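Local coordinates for protein PLP-Dependent L-Arginine Hydroxylase MppP (PDB 6C92) that probably hydroxylates L-arginine with the help of pyridoxal 5'-phosphate, on the scaffold of an aminotransferase, at residues Val111-Asp116 and Asn159-Arg164; Thr189-Phe194 and Ser305-Glu310; Ile96-Leu101 and Arg123-Asp128. All coordinates share one frame; numbering follows the deposited sequence.

Contact 1 (Val111-Asp116 and Asn159-Arg164). With EQJ ((E)-N~2~-({3-hydroxy-2-methyl-5-[(phosphonooxy)methyl]pyridin-4-yl}methylidene)-L-arginine), chain E.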
loop_
_atom_site.group_PDB
_atom_site.type_symbol
_atom_site.label_atom_id
_atom_site.label_comp_id
_atom_site.label_asym_id
_atom_site.label_seq_id
_atom_site.Cartn_x
_atom_site.Cartn_y
_atom_site.Cartn_z
ATOM N N VAL A 111 23.661 3.309 0.351
ATOM C CA VAL A 111 24.403 3.139 1.592
ATOM C C VAL A 111 24.379 1.686 2.035
ATOM O O VAL A 111 23.369 0.975 1.918
ATOM C CB VAL A 111 23.874 4.073 2.688
ATOM C CG1 VAL A 111 22.483 3.685 3.135
ATOM C CG2 VAL A 111 24.863 4.077 3.886
ATOM N N HIS A 112 25.516 1.244 2.562
ATOM C CA HIS A 112 25.727 -0.131 2.926
ATOM C C HIS A 112 26.370 -0.184 4.312
ATOM O O HIS A 112 27.386 0.473 4.527
ATOM C CB HIS A 112 26.634 -0.796 1.882
ATOM C CG HIS A 112 26.835 -2.267 2.084
ATOM N ND1 HIS A 112 28.032 -2.805 2.519
ATOM C CD2 HIS A 112 26.009 -3.321 1.870
ATOM C CE1 HIS A 112 27.922 -4.121 2.589
ATOM N NE2 HIS A 112 26.710 -4.462 2.191
ATOM N N PRO A 113 25.763 -0.901 5.267
ATOM C CA PRO A 113 24.506 -1.656 5.194
ATOM C C PRO A 113 23.277 -0.753 5.219
ATOM O O PRO A 113 23.402 0.438 5.490
ATOM C CB PRO A 113 24.556 -2.517 6.465
ATOM C CG PRO A 113 25.209 -1.628 7.451
ATOM C CD PRO A 113 26.275 -0.865 6.653
ATOM N N THR A 114 22.111 -1.317 4.925
ATOM C CA THR A 114 20.848 -0.634 5.180
ATOM C C THR A 114 19.751 -1.687 5.167
ATOM O O THR A 114 20.010 -2.870 4.922
ATOM C CB THR A 114 20.608 0.493 4.163
ATOM O OG1 THR A 114 19.631 1.410 4.675
ATOM C CG2 THR A 114 20.138 -0.031 2.834
ATOM N N PHE A 115 18.512 -1.262 5.430
ATOM C CA PHE A 115 17.449 -2.258 5.452
ATOM C C PHE A 115 17.307 -2.916 4.078
ATOM O O PHE A 115 17.314 -2.247 3.038
ATOM C CB PHE A 115 16.104 -1.674 5.892
ATOM C CG PHE A 115 15.039 -2.750 5.998
ATOM C CD1 PHE A 115 15.195 -3.795 6.909
ATOM C CD2 PHE A 115 13.953 -2.780 5.136
ATOM C CE1 PHE A 115 14.265 -4.821 6.991
ATOM C CE2 PHE A 115 13.016 -3.805 5.216
ATOM C CZ PHE A 115 13.175 -4.827 6.144
ATOM N N ASP A 116 17.166 -4.242 4.069
ATOM C CA ASP A 116 17.399 -4.973 2.836
ATOM C C ASP A 116 16.282 -4.804 1.813
ATOM O O ASP A 116 16.547 -4.963 0.615
ATOM C CB ASP A 116 17.672 -6.466 3.132
ATOM C CG ASP A 116 16.423 -7.262 3.533
ATOM O OD1 ASP A 116 15.445 -6.679 4.026
ATOM O OD2 ASP A 116 16.447 -8.504 3.352
ATOM N N ASN A 159 20.280 5.853 9.642
ATOM C CA ASN A 159 20.315 4.570 8.969
ATOM C C ASN A 159 19.735 3.476 9.858
ATOM O O ASN A 159 19.773 3.546 11.088
ATOM C CB ASN A 159 21.747 4.213 8.555
ATOM C CG ASN A 159 21.783 3.133 7.491
ATOM O OD1 ASN A 159 20.756 2.768 6.903
ATOM N ND2 ASN A 159 22.961 2.613 7.233
ATOM N N ASN A 160 19.176 2.473 9.211
ATOM C CA ASN A 160 18.745 1.235 9.837
ATOM C C ASN A 160 19.649 0.197 9.198
ATOM O O ASN A 160 19.544 -0.025 8.003
ATOM C CB ASN A 160 17.258 0.976 9.558
ATOM C CG ASN A 160 16.783 -0.423 9.966
ATOM O OD1 ASN A 160 17.482 -1.177 10.628
ATOM N ND2 ASN A 160 15.564 -0.769 9.544
ATOM N N PRO A 161 20.494 -0.498 9.973
ATOM C CA PRO A 161 20.425 -0.750 11.420
ATOM C C PRO A 161 21.369 0.053 12.326
ATOM O O PRO A 161 21.349 -0.171 13.524
ATOM C CB PRO A 161 20.789 -2.239 11.496
ATOM C CG PRO A 161 21.807 -2.424 10.404
ATOM C CD PRO A 161 21.465 -1.388 9.309
ATOM N N THR A 162 22.147 0.995 11.791
ATOM C CA THR A 162 23.254 1.581 12.551
ATOM C C THR A 162 22.885 2.836 13.322
ATOM O O THR A 162 23.647 3.246 14.210
ATOM C CB THR A 162 24.413 1.946 11.614
ATOM O OG1 THR A 162 24.007 3.047 10.778
ATOM C CG2 THR A 162 24.803 0.766 10.750
ATOM N N GLY A 163 21.764 3.473 13.012
ATOM C CA GLY A 163 21.426 4.736 13.633
ATOM C C GLY A 163 22.238 5.922 13.160
ATOM O O GLY A 163 22.018 7.036 13.647
ATOM N N ARG A 164 23.172 5.730 12.235
ATOM C CA ARG A 164 24.058 6.819 11.843
ATOM C C ARG A 164 23.262 7.911 11.125
ATOM O O ARG A 164 22.448 7.613 10.241
ATOM C CB ARG A 164 25.175 6.274 10.941
ATOM C CG ARG A 164 26.231 7.291 10.548
ATOM C CD ARG A 164 27.306 7.479 11.627
ATOM N NE ARG A 164 28.497 8.124 11.076
ATOM C CZ ARG A 164 29.551 7.483 10.572
ATOM N NH1 ARG A 164 29.608 6.158 10.537
ATOM N NH2 ARG A 164 30.564 8.178 10.093
HETATM C C01 EQJ E . 14.743 2.462 6.597
HETATM C C02 EQJ E . 13.395 1.807 6.305
HETATM C C04 EQJ E . 11.467 1.807 4.973
HETATM C C05 EQJ E . 10.969 0.718 5.668
HETATM C C06 EQJ E . 9.582 0.108 5.269
HETATM C C12 EQJ E . 11.725 0.123 6.719
HETATM C C13 EQJ E . 11.141 -1.066 7.497
HETATM C C15 EQJ E . 11.142 -2.466 9.567
HETATM C C16 EQJ E . 10.044 -3.376 8.935
HETATM C C17 EQJ E . 10.361 -4.199 7.664
HETATM C C18 EQJ E . 9.038 -4.841 7.173
HETATM C C20 EQJ E . 8.901 -4.932 4.596
HETATM C C23 EQJ E . 12.309 -3.255 10.169
HETATM C C26 EQJ E . 12.952 0.704 7.046
HETATM N N03 EQJ E . 12.668 2.318 5.317
HETATM N N14 EQJ E . 11.638 -1.404 8.671
HETATM N N19 EQJ E . 9.225 -5.552 5.899
HETATM N N21 EQJ E . 8.417 -3.595 4.632
HETATM N N22 EQJ E . 9.068 -5.566 3.450
HETATM O O07 EQJ E . 8.702 0.222 6.366
HETATM O O09 EQJ E . 7.326 -1.946 6.523
HETATM O O10 EQJ E . 6.268 0.277 7.094
HETATM O O11 EQJ E . 6.846 -0.348 4.753
HETATM O O24 EQJ E . 13.437 -2.750 10.197
HETATM O O25 EQJ E . 12.156 -4.394 10.668
HETATM O O27 EQJ E . 13.720 0.189 8.063
HETATM P P08 EQJ E . 7.224 -0.505 6.199
#
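Asn159 OD1 is gripped twice: the hydroxyl of Thr114 donates to it, OG1 to OD1 2.8 Å, lying in the carbonyl plane of the amide, and the backbone N of Asn160 adds a weak bond. At the other end of the same amide, Asn159 ND2 donates to Pro113 O over 2.8 Å in a nearly straight bond (170°). The side chain leaves the backbone with CG opposite N (chi1 -162°), which carries the amide across to the other loop. With Glu134 as a further acceptor of ND2 and Thr156 as a further partner of Thr114 OG1, the amide is held against rotation, and asparagine suits the place because it can accept and donate at once. Beside it the two prolines, both preceded by cis peptide bonds, pack through Pro113 CG and Pro161 CD, 4.2 Å apart.

Phe115 and Asn160 run alongside each other, ring and amide planes only 15° apart. Asn160 ND2 donates to O27 of the EQJ aldimine at 2.6 Å and to its carboxylate oxygen O24 at 3.0 Å, while Arg352 holds Asn160 OD1. The Phe115 ring sets one face over EQJ C13, off-centre. The Asn-Asn-Pro-Thr-Gly sequence, with its asparagine on the 3-hydroxyl oxygen of the cofactor and an aromatic ring over the aldimine, is typical of the active site of this aminotransferase family.

Contact 2 (Thr189-Phe194 and Ser305-Glu310); sequences TSFRGF and SRSSVE. With EQJ ((E)-N~2~-({3-hydroxy-2-methyl-5-[(phosphonooxy)methyl]pyridin-4-yl}methylidene)-L-arginine), chain E.
Phe194 and Ser307 bring the two backbones closest, CA to CA 5.7 Å, where a type I turn from Thr189 to Arg192 that leads into a 3-10 segment meets the loop entering strand 309-314. No direct hydrogen bond joins them; instead a water donates to both Phe194 O and Arg306 O, linking two carbonyls that could not bond to each other.

The side chains make a small aromatic and hydroxyl cluster. Ser308 CB sits over one face of the Phe194 ring, 3.8 Å from its centroid, a CH-pi contact displaced toward the rim. With chi1 66°, Ser308 OG lies between its own backbone N and carbonyl carbon, a position that puts it at the edge of the other ring, 3.5 Å from Phe191 CE2. Ser307 OG approaches Phe191 CD2 obliquely at 3.6 Å while accepting from Val309 N, an ST turn that fixes its direction. Serine suits both places, being small enough to fit against the rings. Leu277 and Ile281 of helix 256-292 also pack on Phe194.

On its other edge Phe191 turns CE1 to the aldimine, 3.4 Å from EQJ O27. A serine in place of Phe191 would probably open a gap between O27 and the hydroxyls of Ser307 and Ser308, taking away the ring edges that touch them. Just before it, Ser190 sets CB 3.9 Å from the pyridine nitrogen N03 of EQJ, its OG bonded to Asp218. This is the cofactor pocket of a fold type I enzyme, where the loop after strand 184-188 meets the antiparallel sheet; relatives often have a tyrosine where Phe191 stands.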
loop_
_atom_site.group_PDB
_atom_site.type_symbol
_atom_site.label_atom_id
_atom_site.label_comp_id
_atom_site.label_asym_id
_atom_site.label_seq_id
_atom_site.Cartn_x
_atom_site.Cartn_y
_atom_site.Cartn_z
ATOM N N THR A 189 14.031 8.661 5.368
ATOM C CA THR A 189 14.107 9.317 6.675
ATOM C C THR A 189 13.069 8.750 7.639
ATOM O O THR A 189 12.611 9.413 8.583
ATOM C CB THR A 189 13.965 10.824 6.509
ATOM O OG1 THR A 189 12.689 11.132 5.919
ATOM C CG2 THR A 189 15.055 11.318 5.606
ATOM N N SER A 190 12.753 7.481 7.414
ATOM C CA SER A 190 11.826 6.718 8.240
ATOM C C SER A 190 12.125 6.785 9.743
ATOM O O SER A 190 11.197 6.825 10.559
ATOM C CB SER A 190 11.852 5.272 7.746
ATOM O OG SER A 190 11.215 4.448 8.689
ATOM N N PHE A 191 13.397 6.784 10.145
ATOM C CA PHE A 191 13.750 6.857 11.560
ATOM C C PHE A 191 13.991 8.284 12.068
ATOM O O PHE A 191 14.509 8.459 13.183
ATOM C CB PHE A 191 14.973 5.984 11.832
ATOM C CG PHE A 191 14.649 4.527 11.780
ATOM C CD1 PHE A 191 14.542 3.868 10.556
ATOM C CD2 PHE A 191 14.364 3.833 12.931
ATOM C CE1 PHE A 191 14.203 2.524 10.504
ATOM C CE2 PHE A 191 14.035 2.495 12.893
ATOM C CZ PHE A 191 13.943 1.838 11.688
ATOM N N ARG A 192 13.585 9.298 11.312
ATOM C CA ARG A 192 13.869 10.683 11.688
ATOM C C ARG A 192 13.419 11.017 13.111
ATOM O O ARG A 192 14.142 11.688 13.861
ATOM C CB ARG A 192 13.189 11.631 10.702
ATOM C CG ARG A 192 13.539 13.081 10.930
ATOM C CD ARG A 192 12.599 13.968 10.139
ATOM N NE ARG A 192 12.716 13.894 8.679
ATOM C CZ ARG A 192 13.675 14.459 7.957
ATOM N NH1 ARG A 192 14.716 15.059 8.535
ATOM N NH2 ARG A 192 13.599 14.426 6.627
ATOM N N GLY A 193 12.207 10.599 13.488
ATOM C CA GLY A 193 11.635 11.054 14.754
ATOM C C GLY A 193 12.444 10.671 15.979
ATOM O O GLY A 193 12.306 11.305 17.035
ATOM N N PHE A 194 13.293 9.654 15.864
ATOM C CA PHE A 194 14.004 9.114 17.015
ATOM C C PHE A 194 15.233 9.924 17.403
ATOM O O PHE A 194 15.659 9.845 18.560
ATOM C CB PHE A 194 14.430 7.670 16.739
ATOM C CG PHE A 194 13.284 6.709 16.730
ATOM C CD1 PHE A 194 12.588 6.445 17.900
ATOM C CD2 PHE A 194 12.892 6.106 15.565
ATOM C CE1 PHE A 194 11.519 5.569 17.907
ATOM C CE2 PHE A 194 11.795 5.218 15.561
ATOM C CZ PHE A 194 11.128 4.954 16.734
ATOM N N SER A 305 23.904 5.590 18.709
ATOM C CA SER A 305 22.609 5.450 18.052
ATOM C C SER A 305 21.482 5.812 19.011
ATOM O O SER A 305 21.495 5.441 20.188
ATOM C CB SER A 305 22.401 4.018 17.541
ATOM O OG SER A 305 21.123 3.896 16.910
ATOM N N ARG A 306 20.504 6.541 18.491
ATOM C CA ARG A 306 19.248 6.776 19.190
ATOM C C ARG A 306 18.092 6.074 18.494
ATOM O O ARG A 306 16.939 6.317 18.829
ATOM C CB ARG A 306 18.996 8.279 19.313
ATOM C CG ARG A 306 20.001 8.945 20.271
ATOM C CD ARG A 306 20.063 10.442 20.072
ATOM N NE ARG A 306 21.237 11.032 20.710
ATOM C CZ ARG A 306 21.823 12.161 20.315
ATOM N NH1 ARG A 306 21.363 12.839 19.268
ATOM N NH2 ARG A 306 22.887 12.611 20.967
ATOM N N SER A 307 18.393 5.170 17.567
ATOM C CA SER A 307 17.367 4.467 16.808
ATOM C C SER A 307 16.601 3.493 17.694
ATOM O O SER A 307 17.055 3.110 18.775
ATOM C CB SER A 307 18.012 3.697 15.657
ATOM O OG SER A 307 17.075 2.820 15.062
ATOM N N SER A 308 15.449 3.068 17.212
ATOM C CA SER A 308 14.638 2.072 17.900
ATOM C C SER A 308 15.075 0.635 17.614
ATOM O O SER A 308 14.377 -0.294 18.003
ATOM C CB SER A 308 13.180 2.236 17.506
ATOM O OG SER A 308 12.989 1.928 16.136
ATOM N N VAL A 309 16.192 0.429 16.922
ATOM C CA VAL A 309 16.775 -0.897 16.783
ATOM C C VAL A 309 18.221 -0.809 17.245
ATOM O O VAL A 309 18.844 0.257 17.197
ATOM C CB VAL A 309 16.673 -1.432 15.339
ATOM C CG1 VAL A 309 15.223 -1.548 14.946
ATOM C CG2 VAL A 309 17.402 -0.503 14.364
ATOM N N GLU A 310 18.745 -1.936 17.714
ATOM C CA GLU A 310 20.058 -1.980 18.345
ATOM C C GLU A 310 20.852 -3.166 17.808
ATOM O O GLU A 310 20.368 -4.302 17.811
ATOM C CB GLU A 310 19.904 -2.086 19.872
ATOM C CG GLU A 310 21.199 -2.243 20.665
ATOM C CD GLU A 310 22.053 -0.981 20.720
ATOM O OE1 GLU A 310 21.742 0.025 20.048
ATOM O OE2 GLU A 310 23.067 -1.003 21.445
HETATM C C01 EQJ E . 14.743 2.462 6.597
HETATM C C02 EQJ E . 13.395 1.807 6.305
HETATM C C04 EQJ E . 11.467 1.807 4.973
HETATM C C05 EQJ E . 10.969 0.718 5.668
HETATM C C06 EQJ E . 9.582 0.108 5.269
HETATM C C12 EQJ E . 11.725 0.123 6.719
HETATM C C13 EQJ E . 11.141 -1.066 7.497
HETATM C C15 EQJ E . 11.142 -2.466 9.567
HETATM C C16 EQJ E . 10.044 -3.376 8.935
HETATM C C17 EQJ E . 10.361 -4.199 7.664
HETATM C C18 EQJ E . 9.038 -4.841 7.173
HETATM C C20 EQJ E . 8.901 -4.932 4.596
HETATM C C23 EQJ E . 12.309 -3.255 10.169
HETATM C C26 EQJ E . 12.952 0.704 7.046
HETATM N N03 EQJ E . 12.668 2.318 5.317
HETATM N N14 EQJ E . 11.638 -1.404 8.671
HETATM N N19 EQJ E . 9.225 -5.552 5.899
HETATM N N21 EQJ E . 8.417 -3.595 4.632
HETATM N N22 EQJ E . 9.068 -5.566 3.450
HETATM O O07 EQJ E . 8.702 0.222 6.366
HETATM O O09 EQJ E . 7.326 -1.946 6.523
HETATM O O10 EQJ E . 6.268 0.277 7.094
HETATM O O11 EQJ E . 6.846 -0.348 4.753
HETATM O O24 EQJ E . 13.437 -2.750 10.197
HETATM O O25 EQJ E . 12.156 -4.394 10.668
HETATM O O27 EQJ E . 13.720 0.189 8.063
HETATM P P08 EQJ E . 7.224 -0.505 6.199
HETATM O O HOH W 1 15.305 7.888 20.443
#

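Contact 3 (Ile96-Leu101 and Arg123-Asp128); sequences ILARSL and RGNGLD
Asn125 lays its amide across the helix surface made by Ala98 and Arg99. Its CG is anti to the carbonyl carbon (chi1 -79°), which brings ND2 within 3.5 Å of Ala98 CB; the methyl is small enough to let the amide lie close. The amide nitrogen finds its partners outside the contact: ND2 donates to Leu121 O and to Glu95 OE1, tying the end of its own helix to helix 90-102. The aliphatic part of Arg99, bent at chi2 and chi3, crosses the amide obliquely on the OD1 side, and the guanidinium turns away to a salt bridge from NE to Glu95 of the neighbouring subunit.

Past Asn125 the contact is made by leucines. Leu127 likewise holds CG opposite its carbonyl carbon (chi1 -64°), directing both methyls at helix 90-102: Leu127 CD1 rests 3.6 Å from Ala98 O, and CD2 lies 4.2 Å from Leu101 CB. Leu122 packs on Ala98 and on both leucines.

Gly126, where a CB would run into the preceding carbonyl oxygen, is the C-prime residue of the Schellman motif ending helix 116-124, the crossover helix of a beta-alpha-beta unit that links the parallel strands 107-112 and 128-133.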
loop_
_atom_site.group_PDB
_atom_site.type_symbol
_atom_site.label_atom_id
_atom_site.label_comp_id
_atom_site.label_asym_id
_atom_site.label_seq_id
_atom_site.Cartn_x
_atom_site.Cartn_y
_atom_site.Cartn_z
ATOM N N ILE A 96 7.247 2.754 -5.698
ATOM C CA ILE A 96 6.996 3.821 -6.668
ATOM C C ILE A 96 8.314 4.441 -7.124
ATOM O O ILE A 96 8.553 4.650 -8.318
ATOM C CB ILE A 96 6.056 4.870 -6.045
ATOM C CG1 ILE A 96 4.681 4.255 -5.821
ATOM C CG2 ILE A 96 5.971 6.173 -6.928
ATOM C CD1 ILE A 96 3.813 5.048 -4.882
ATOM N N LEU A 97 9.185 4.757 -6.176
ATOM C CA LEU A 97 10.469 5.356 -6.528
ATOM C C LEU A 97 11.320 4.416 -7.384
ATOM O O LEU A 97 11.894 4.829 -8.394
ATOM C CB LEU A 97 11.210 5.742 -5.253
ATOM C CG LEU A 97 12.612 6.273 -5.513
ATOM C CD1 LEU A 97 12.577 7.486 -6.412
ATOM C CD2 LEU A 97 13.311 6.613 -4.207
ATOM N N ALA A 98 11.437 3.147 -6.976
ATOM C CA ALA A 98 12.230 2.190 -7.740
ATOM C C ALA A 98 11.700 2.066 -9.165
ATOM O O ALA A 98 12.465 2.104 -10.135
ATOM C CB ALA A 98 12.217 0.830 -7.056
ATOM N N ARG A 99 10.389 1.910 -9.304
ATOM C CA ARG A 99 9.816 1.795 -10.637
ATOM C C ARG A 99 10.050 3.057 -11.434
ATOM O O ARG A 99 10.274 3.000 -12.650
ATOM C CB ARG A 99 8.326 1.503 -10.555
ATOM C CG ARG A 99 8.089 0.028 -10.483
ATOM C CD ARG A 99 7.345 -0.484 -11.713
ATOM N NE ARG A 99 5.944 -0.406 -11.375
ATOM C CZ ARG A 99 5.041 0.342 -11.972
ATOM N NH1 ARG A 99 5.326 1.082 -13.039
ATOM N NH2 ARG A 99 3.810 0.288 -11.492
ATOM N N SER A 100 9.964 4.206 -10.768
ATOM C CA SER A 100 10.114 5.470 -11.470
ATOM C C SER A 100 11.549 5.673 -11.921
ATOM O O SER A 100 11.781 6.281 -12.968
ATOM C CB SER A 100 9.706 6.638 -10.579
ATOM O OG SER A 100 8.324 6.629 -10.255
ATOM N N LEU A 101 12.514 5.184 -11.140
ATOM C CA LEU A 101 13.921 5.232 -11.541
ATOM C C LEU A 101 14.220 4.345 -12.741
ATOM O O LEU A 101 15.100 4.659 -13.554
ATOM C CB LEU A 101 14.798 4.766 -10.388
ATOM C CG LEU A 101 15.705 5.589 -9.501
ATOM C CD1 LEU A 101 15.692 7.058 -9.713
ATOM C CD2 LEU A 101 15.447 5.184 -8.075
ATOM N N ARG A 123 16.614 -3.707 -6.824
ATOM C CA ARG A 123 17.057 -4.784 -7.706
ATOM C C ARG A 123 15.887 -5.426 -8.416
ATOM O O ARG A 123 15.989 -5.795 -9.593
ATOM C CB ARG A 123 17.795 -5.872 -6.923
ATOM C CG ARG A 123 19.183 -5.479 -6.502
ATOM C CD ARG A 123 20.052 -6.723 -6.448
ATOM N NE ARG A 123 21.016 -6.685 -5.362
ATOM C CZ ARG A 123 20.712 -6.969 -4.100
ATOM N NH1 ARG A 123 19.467 -7.292 -3.766
ATOM N NH2 ARG A 123 21.655 -6.925 -3.171
ATOM N N GLY A 124 14.782 -5.607 -7.705
ATOM C CA GLY A 124 13.598 -6.218 -8.289
ATOM C C GLY A 124 13.028 -5.429 -9.448
ATOM O O GLY A 124 12.358 -6.001 -10.306
ATOM N N ASN A 125 13.278 -4.127 -9.490
ATOM C CA ASN A 125 12.846 -3.257 -10.571
ATOM C C ASN A 125 13.946 -2.989 -11.586
ATOM O O ASN A 125 13.827 -2.067 -12.386
ATOM C CB ASN A 125 12.330 -1.953 -9.973
ATOM C CG ASN A 125 10.926 -2.108 -9.436
ATOM O OD1 ASN A 125 9.983 -2.180 -10.220
ATOM N ND2 ASN A 125 10.781 -2.229 -8.123
ATOM N N GLY A 126 15.022 -3.755 -11.560
ATOM C CA GLY A 126 15.995 -3.718 -12.631
ATOM C C GLY A 126 17.193 -2.839 -12.400
ATOM O O GLY A 126 18.021 -2.708 -13.299
ATOM N N LEU A 127 17.339 -2.249 -11.223
ATOM C CA LEU A 127 18.469 -1.374 -10.971
ATOM C C LEU A 127 19.651 -2.176 -10.441
ATOM O O LEU A 127 19.489 -3.088 -9.632
ATOM C CB LEU A 127 18.079 -0.282 -9.987
ATOM C CG LEU A 127 16.998 0.493 -10.758
ATOM C CD1 LEU A 127 15.770 0.710 -9.961
ATOM C CD2 LEU A 127 17.546 1.753 -11.318
ATOM N N ASP A 128 20.836 -1.825 -10.907
ATOM C CA ASP A 128 22.065 -2.355 -10.342
ATOM C C ASP A 128 22.532 -1.445 -9.222
ATOM O O ASP A 128 22.388 -0.217 -9.303
ATOM C CB ASP A 128 23.148 -2.469 -11.419
ATOM C CG ASP A 128 22.826 -3.526 -12.461
ATOM O OD1 ASP A 128 22.327 -4.607 -12.087
ATOM O OD2 ASP A 128 23.069 -3.270 -13.658
#

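Overall arrangement
Contacts 1 and 2 lie near the middle of the chain, both on the EQJ aldimine, and they touch: Asn160 CB packs on Phe191 CE1 at 3.6 Å. Contact 3, its centre about 19 Å from the centre of contact 1, is also largely buried but lies out toward the neighbouring subunit and away from the ligand. Contacts 1 and 3 are linked in sequence, since strand 107-112 runs between the two helices of contact 3. The chemistry follows place: contact 1 is a hydrogen-bonded amide and hydroxyl network, contact 2 relies on aromatic rings, serines and a bridging water, and contact 3 sets a helix against the capped end of the next helix and the turn after it, through an asparagine and leucines.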